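Local coordinates for CMP/dCMP-type deaminase domain-containing protein (Aspergillus oryzae RIB40, PDB 7DRY), which probably deaminates a pyrimidine intermediate of riboflavin biosynthesis, using a zinc-dependent cytidine deaminase (CDA) fold, at residues 46-58 against 62-74. Residues are numbered along the deposited sequence; the frame is centred on the assembly and turned at random.
Sequences RIVSTGYTMELAG and AEQCCLSNYAAVH
V48 lays its CG1 methyl 3.6 Å from CE1 of Y70, and its carbonyl oxygen sits at the edge of the same ring, near its plane. One face of the Y70 ring is covered by H74 of the same segment, CD2 over its centre, and the hydroxyl is hydrogen-bonded to V84 O. V48 and S49 form a classic beta bulge opposite L32, and S49 turns toward the helix. A chi1 of -167° carries the S49 hydroxyl over to the helix, where OG donates to C66 O at 2.8 Å, an oxygen that the helix bonds only weakly, through Y70 N.

T50 points its side chain away, but its carbonyl takes an in-plane bond from N69 ND2 (2.9 Å) and a CA-H...O contact from C66. G51, with no side chain, lets the strand settle on the helix: its CA is 3.9 Å from that of C66. The type II turn from Y52 to E55 brings E55 CB over the centre of the Y52 ring. E55 then reaches back, fully extended, and its OE1 accepts from Y52 N on one face of the carboxylate and from N69 ND2 (3.1 Å) on the other, the amide standing nearly perpendicular to it at 84°. L56 is the last residue of 46-58 to touch the helix: its N donates to C65 SG at 3.6 Å.

The contact thus seats the edge strand 46-52 of the CDA sheet on helix 62-73, which carries E63, two residues after H61; here H61, C102 and C112 hold the zinc. One amide nitrogen, N69 ND2, ties both the strand (T50 O) and the turn (E55) to the helix, and two N-H donors on OE1 would favour the charged carboxylate.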
ATOM      1  N   ARG A  46      -9.165   9.751 -10.039  1.00 13.01           N
ATOM      2  CA  ARG A  46      -8.047  10.685 -10.098  1.00 12.20           C
ATOM      3  C   ARG A  46      -6.904  10.123  -9.272  1.00 13.67           C
ATOM      4  O   ARG A  46      -7.109   9.711  -8.127  1.00 14.45           O
ATOM      5  CB  ARG A  46      -8.453  12.050  -9.535  1.00 16.49           C
ATOM      6  CG  ARG A  46      -9.632  12.697 -10.267  1.00 19.18           C
ATOM      7  CD  ARG A  46     -10.277  13.802  -9.432  1.00 25.61           C
ATOM      8  NE  ARG A  46     -11.423  14.409 -10.105  1.00 35.18           N
ATOM      9  CZ  ARG A  46     -12.261  15.259  -9.521  1.00 37.51           C
ATOM     10  NH1 ARG A  46     -12.080  15.602  -8.252  1.00 40.23           N
ATOM     11  NH2 ARG A  46     -13.280  15.764 -10.202  1.00 41.45           N
ATOM     12  N   ILE A  47      -5.703  10.101  -9.845  1.00 14.15           N
ATOM     13  CA  ILE A  47      -4.540   9.681  -9.073  1.00 12.19           C
ATOM     14  C   ILE A  47      -4.163  10.785  -8.097  1.00 12.08           C
ATOM     15  O   ILE A  47      -4.071  11.960  -8.470  1.00 15.24           O
ATOM     16  CB  ILE A  47      -3.361   9.319  -9.986  1.00 17.95           C
ATOM     17  CG1 ILE A  47      -3.779   8.261 -11.001  1.00 21.22           C
ATOM     18  CG2 ILE A  47      -2.184   8.811  -9.150  1.00 19.41           C
ATOM     19  CD1 ILE A  47      -4.378   7.027 -10.369  1.00 20.86           C
ATOM     20  N   VAL A  48      -3.979  10.410  -6.836  1.00  9.96           N
ATOM     21  CA  VAL A  48      -3.611  11.340  -5.782  1.00  9.59           C
ATOM     22  C   VAL A  48      -2.129  11.241  -5.441  1.00  8.83           C
ATOM     23  O   VAL A  48      -1.472  12.257  -5.214  1.00  9.72           O
ATOM     24  CB  VAL A  48      -4.500  11.099  -4.541  1.00  9.69           C
ATOM     25  CG1 VAL A  48      -4.079  12.007  -3.373  1.00 12.15           C
ATOM     26  CG2 VAL A  48      -5.961  11.325  -4.890  1.00 12.55           C
ATOM     27  N   SER A  49      -1.585  10.028  -5.384  1.00  8.90           N
ATOM     28  CA  SER A  49      -0.153   9.866  -5.159  1.00  8.93           C
ATOM     29  C   SER A  49       0.254   8.457  -5.556  1.00  9.03           C
ATOM     30  O   SER A  49      -0.587   7.587  -5.781  1.00 10.23           O
ATOM     31  CB  SER A  49       0.206  10.145  -3.701  1.00  9.00           C
ATOM     32  OG  SER A  49       1.618  10.277  -3.565  1.00  9.59           O
ATOM     33  N   THR A  50       1.573   8.246  -5.642  1.00  7.73           N
ATOM     34  CA  THR A  50       2.148   6.922  -5.873  1.00  8.89           C
ATOM     35  C   THR A  50       3.391   6.781  -5.007  1.00  8.68           C
ATOM     36  O   THR A  50       3.968   7.775  -4.569  1.00  9.90           O
ATOM     37  CB  THR A  50       2.557   6.685  -7.346  1.00  8.43           C
ATOM     38  OG1 THR A  50       3.727   7.465  -7.661  1.00  9.69           O
ATOM     39  CG2 THR A  50       1.434   7.058  -8.310  1.00  9.32           C
ATOM     40  N   GLY A  51       3.817   5.536  -4.784  1.00  8.14           N
ATOM     41  CA  GLY A  51       5.088   5.307  -4.108  1.00  8.27           C
ATOM     42  C   GLY A  51       5.512   3.861  -4.229  1.00  8.60           C
ATOM     43  O   GLY A  51       4.738   2.988  -4.627  1.00 10.66           O
ATOM     44  N   TYR A  52       6.778   3.615  -3.899  1.00  7.90           N
ATOM     45  CA  TYR A  52       7.298   2.256  -3.915  1.00  9.53           C
ATOM     46  C   TYR A  52       8.375   2.093  -2.849  1.00  9.88           C
ATOM     47  O   TYR A  52       8.932   3.070  -2.343  1.00 10.74           O
ATOM     48  CB  TYR A  52       7.830   1.867  -5.304  1.00  9.31           C
ATOM     49  CG  TYR A  52       8.905   2.775  -5.848  1.00  9.41           C
ATOM     50  CD1 TYR A  52       8.589   3.887  -6.618  1.00  9.76           C
ATOM     51  CD2 TYR A  52      10.244   2.501  -5.612  1.00  9.75           C
ATOM     52  CE1 TYR A  52       9.590   4.705  -7.121  1.00 10.19           C
ATOM     53  CE2 TYR A  52      11.243   3.317  -6.104  1.00 11.77           C
ATOM     54  CZ  TYR A  52      10.900   4.422  -6.860  1.00 12.07           C
ATOM     55  OH  TYR A  52      11.898   5.233  -7.368  1.00 17.43           O
ATOM     56  N   THR A  53       8.655   0.835  -2.509  1.00  9.50           N
ATOM     57  CA  THR A  53       9.602   0.536  -1.439  1.00  9.51           C
ATOM     58  C   THR A  53      10.951   1.190  -1.721  1.00 11.25           C
ATOM     59  O   THR A  53      11.513   1.043  -2.808  1.00 11.36           O
ATOM     60  CB  THR A  53       9.793  -0.977  -1.374  1.00 12.11           C
ATOM     61  OG1 THR A  53       8.538  -1.604  -1.080  1.00 12.33           O
ATOM     62  CG2 THR A  53      10.826  -1.354  -0.309  1.00 12.98           C
ATOM     63  N   MET A  54      11.482   1.903  -0.732  1.00 10.39           N
ATOM     64  CA  MET A  54      12.822   2.479  -0.784  1.00 10.84           C
ATOM     65  C   MET A  54      12.969   3.549  -1.852  1.00 11.51           C
ATOM     66  O   MET A  54      14.088   3.897  -2.239  1.00 13.27           O
ATOM     67  CB  MET A  54      13.927   1.418  -0.858  1.00 13.86           C
ATOM     68  CG  MET A  54      14.067   0.687   0.475  1.00 15.88           C
ATOM     69  SD  MET A  54      15.208  -0.695   0.409  1.00 17.96           S
ATOM     70  CE  MET A  54      15.268  -1.167   2.137  1.00 26.51           C
ATOM     71  N   GLU A  55      11.846   4.089  -2.323  1.00 10.82           N
ATOM     72  CA  GLU A  55      11.887   5.285  -3.152  1.00  9.86           C
ATOM     73  C   GLU A  55      12.524   6.425  -2.381  1.00 11.41           C
ATOM     74  O   GLU A  55      13.359   7.162  -2.913  1.00 11.35           O
ATOM     75  CB  GLU A  55      10.457   5.642  -3.552  1.00  9.91           C
ATOM     76  CG  GLU A  55      10.306   6.863  -4.458  1.00 11.15           C
ATOM     77  CD  GLU A  55       8.851   7.138  -4.783  1.00  9.78           C
ATOM     78  OE1 GLU A  55       7.978   6.596  -4.078  1.00 10.85           O
ATOM     79  OE2 GLU A  55       8.590   7.886  -5.747  1.00 11.91           O
ATOM     80  N   LEU A  56      12.144   6.584  -1.123  0.53 11.35           N
ATOM     81  CA  LEU A  56      12.747   7.582  -0.258  0.53  9.81           C
ATOM     82  C   LEU A  56      13.845   6.934   0.575  0.53 12.65           C
ATOM     83  O   LEU A  56      13.766   5.753   0.924  0.53 14.44           O
ATOM     84  CB  LEU A  56      11.675   8.201   0.642  0.53 12.00           C
ATOM     85  CG  LEU A  56      10.504   8.722  -0.200  0.53 10.85           C
ATOM     86  CD1 LEU A  56       9.408   9.300   0.668  0.53 11.08           C
ATOM     87  CD2 LEU A  56      10.987   9.752  -1.236  0.53 11.21           C
ATOM     88  N   ALA A  57      14.873   7.728   0.888  1.00 12.69           N
ATOM     89  CA  ALA A  57      16.059   7.233   1.583  1.00 13.30           C
ATOM     90  C   ALA A  57      15.701   6.445   2.833  1.00 14.73           C
ATOM     91  O   ALA A  57      14.733   6.757   3.532  1.00 19.42           O
ATOM     92  CB  ALA A  57      16.947   8.414   1.980  1.00 17.76           C
ATOM     93  N   GLY A  58      16.483   5.412   3.103  1.00 16.87           N
ATOM     94  CA  GLY A  58      16.273   4.597   4.285  1.00 19.35           C
ATOM     95  C   GLY A  58      15.293   3.465   4.048  1.00 17.18           C
ATOM     96  O   GLY A  58      14.897   3.152   2.921  1.00 15.56           O
ATOM     97  N   ALA A  62       6.274   1.025   0.630  1.00 10.37           N
ATOM     98  CA  ALA A  62       5.588   1.660  -0.498  1.00  9.62           C
ATOM     99  C   ALA A  62       4.507   2.627  -0.032  1.00  9.22           C
ATOM    100  O   ALA A  62       4.401   3.753  -0.548  1.00  9.66           O
ATOM    101  CB  ALA A  62       4.963   0.591  -1.387  1.00  9.97           C
ATOM    102  N   GLU A  63       3.653   2.184   0.902  1.00  9.93           N
ATOM    103  CA  GLU A  63       2.561   3.043   1.357  1.00 10.36           C
ATOM    104  C   GLU A  63       3.111   4.254   2.082  1.00  9.33           C
ATOM    105  O   GLU A  63       2.573   5.365   1.959  1.00 10.12           O
ATOM    106  CB  GLU A  63       1.635   2.254   2.290  1.00 10.78           C
ATOM    107  CG  GLU A  63       1.120   0.928   1.716  1.00 14.88           C
ATOM    108  CD  GLU A  63       1.982  -0.276   2.099  1.00 13.83           C
ATOM    109  OE1 GLU A  63       3.151  -0.364   1.689  1.00 12.97           O
ATOM    110  OE2 GLU A  63       1.484  -1.155   2.817  1.00 20.11           O
ATOM    111  N   GLN A  64       4.178   4.040   2.854  1.00 10.83           N
ATOM    112  CA  GLN A  64       4.897   5.127   3.508  1.00  9.91           C
ATOM    113  C   GLN A  64       5.385   6.146   2.488  1.00  9.45           C
ATOM    114  O   GLN A  64       5.158   7.353   2.637  1.00 11.42           O
ATOM    115  CB  GLN A  64       6.076   4.518   4.273  1.00 11.95           C
ATOM    116  CG  GLN A  64       6.998   5.488   4.988  1.00 14.80           C
ATOM    117  CD  GLN A  64       8.101   4.760   5.740  1.00 13.38           C
ATOM    118  OE1 GLN A  64       8.311   3.557   5.560  1.00 14.53           O
ATOM    119  NE2 GLN A  64       8.804   5.486   6.597  1.00 18.93           N
ATOM    120  N   CYS A  65       6.051   5.678   1.433  1.00 10.56           N
ATOM    121  CA  CYS A  65       6.561   6.597   0.419  1.00  9.35           C
ATOM    122  C   CYS A  65       5.424   7.293  -0.318  1.00 10.02           C
ATOM    123  O   CYS A  65       5.528   8.476  -0.656  1.00 10.07           O
ATOM    124  CB  CYS A  65       7.427   5.818  -0.563  1.00 10.15           C
ATOM    125  SG  CYS A  65       9.044   5.415   0.180  1.00 10.48           S
ATOM    126  N   CYS A  66       4.340   6.571  -0.598  1.00  8.59           N
ATOM    127  CA  CYS A  66       3.196   7.174  -1.275  1.00  8.86           C
ATOM    128  C   CYS A  66       2.663   8.367  -0.485  1.00  9.80           C
ATOM    129  O   CYS A  66       2.418   9.451  -1.041  1.00  9.61           O
ATOM    130  CB  CYS A  66       2.123   6.097  -1.435  1.00 10.28           C
ATOM    131  SG  CYS A  66       0.625   6.621  -2.300  1.00 11.19           S
ATOM    132  N   LEU A  67       2.492   8.185   0.824  1.00  9.50           N
ATOM    133  CA  LEU A  67       1.989   9.267   1.667  1.00  9.58           C
ATOM    134  C   LEU A  67       3.031  10.360   1.848  1.00  9.96           C
ATOM    135  O   LEU A  67       2.695  11.553   1.843  1.00 10.79           O
ATOM    136  CB  LEU A  67       1.566   8.701   3.024  1.00 10.23           C
ATOM    137  CG  LEU A  67       0.335   7.790   2.974  1.00  9.65           C
ATOM    138  CD1 LEU A  67       0.126   7.059   4.294  1.00 13.37           C
ATOM    139  CD2 LEU A  67      -0.910   8.567   2.603  1.00 14.31           C
ATOM    140  N   SER A  68       4.299   9.976   2.007  1.00  9.86           N
ATOM    141  CA  SER A  68       5.338  10.973   2.226  1.00  9.70           C
ATOM    142  C   SER A  68       5.573  11.818   0.980  1.00 10.76           C
ATOM    143  O   SER A  68       5.883  13.010   1.090  1.00 11.52           O
ATOM    144  CB  SER A  68       6.624  10.268   2.633  1.00 10.85           C
ATOM    145  OG  SER A  68       6.514   9.759   3.950  1.00 16.48           O
ATOM    146  N   ASN A  69       5.443  11.227  -0.213  1.00  8.78           N
ATOM    147  CA  ASN A  69       5.555  12.011  -1.437  1.00  8.76           C
ATOM    148  C   ASN A  69       4.501  13.109  -1.457  1.00 10.94           C
ATOM    149  O   ASN A  69       4.794  14.270  -1.774  1.00  9.97           O
ATOM    150  CB  ASN A  69       5.360  11.102  -2.650  1.00  8.96           C
ATOM    151  CG  ASN A  69       6.551  10.216  -2.924  1.00  9.44           C
ATOM    152  OD1 ASN A  69       7.671  10.505  -2.521  1.00 10.72           O
ATOM    153  ND2 ASN A  69       6.309   9.132  -3.646  1.00 10.12           N
ATOM    154  N   TYR A  70       3.257  12.757  -1.105  1.00  7.95           N
ATOM    155  CA  TYR A  70       2.190  13.745  -1.071  1.00  8.62           C
ATOM    156  C   TYR A  70       2.479  14.821  -0.029  1.00 10.00           C
ATOM    157  O   TYR A  70       2.305  16.016  -0.293  1.00  9.67           O
ATOM    158  CB  TYR A  70       0.855  13.054  -0.795  1.00 10.03           C
ATOM    159  CG  TYR A  70      -0.341  13.945  -1.054  1.00  9.44           C
ATOM    160  CD1 TYR A  70      -0.938  14.009  -2.309  1.00 10.05           C
ATOM    161  CD2 TYR A  70      -0.876  14.739  -0.043  1.00 10.48           C
ATOM    162  CE1 TYR A  70      -2.024  14.818  -2.544  1.00 10.67           C
ATOM    163  CE2 TYR A  70      -1.969  15.547  -0.279  1.00 12.27           C
ATOM    164  CZ  TYR A  70      -2.536  15.580  -1.532  1.00 12.36           C
ATOM    165  OH  TYR A  70      -3.625  16.401  -1.762  1.00 16.10           O
ATOM    166  N   ALA A  71       2.936  14.410   1.158  1.00  8.60           N
ATOM    167  CA  ALA A  71       3.298  15.373   2.195  1.00  9.39           C
ATOM    168  C   ALA A  71       4.374  16.347   1.721  1.00  9.62           C
ATOM    169  O   ALA A  71       4.273  17.554   1.970  1.00 10.06           O
ATOM    170  CB  ALA A  71       3.756  14.631   3.454  1.00 10.52           C
ATOM    171  N   ALA A  72       5.413  15.842   1.039  1.00 10.27           N
ATOM    172  CA  ALA A  72       6.478  16.723   0.569  1.00 10.15           C
ATOM    173  C   ALA A  72       5.956  17.729  -0.447  1.00  9.38           C
ATOM    174  O   ALA A  72       6.306  18.914  -0.399  1.00 10.58           O
ATOM    175  CB  ALA A  72       7.616  15.897  -0.039  1.00 10.00           C
ATOM    176  N   VAL A  73       5.133  17.276  -1.386  1.00  9.30           N
ATOM    177  CA  VAL A  73       4.579  18.188  -2.381  1.00  9.79           C
ATOM    178  C   VAL A  73       3.727  19.268  -1.726  1.00 12.47           C
ATOM    179  O   VAL A  73       3.683  20.410  -2.198  1.00 14.20           O
ATOM    180  CB  VAL A  73       3.819  17.365  -3.443  1.00 11.00           C
ATOM    181  CG1 VAL A  73       2.920  18.226  -4.287  1.00 12.38           C
ATOM    182  CG2 VAL A  73       4.830  16.610  -4.318  1.00 11.94           C
ATOM    183  N   HIS A  74       3.079  18.942  -0.609  1.00 10.59           N
ATOM    184  CA  HIS A  74       2.195  19.855   0.100  1.00 12.04           C
ATOM    185  C   HIS A  74       2.850  20.503   1.309  1.00 13.66           C
ATOM    186  O   HIS A  74       2.150  21.096   2.137  1.00 16.58           O
ATOM    187  CB  HIS A  74       0.895  19.138   0.462  1.00 12.84           C
ATOM    188  CG  HIS A  74       0.053  18.840  -0.735  1.00 13.68           C
ATOM    189  ND1 HIS A  74      -0.979  19.662  -1.137  1.00 19.74           N
ATOM    190  CD2 HIS A  74       0.135  17.857  -1.664  1.00 12.45           C
ATOM    191  CE1 HIS A  74      -1.516  19.177  -2.242  1.00 19.20           C
ATOM    192  NE2 HIS A  74      -0.849  18.092  -2.591  1.00 15.06           N
TER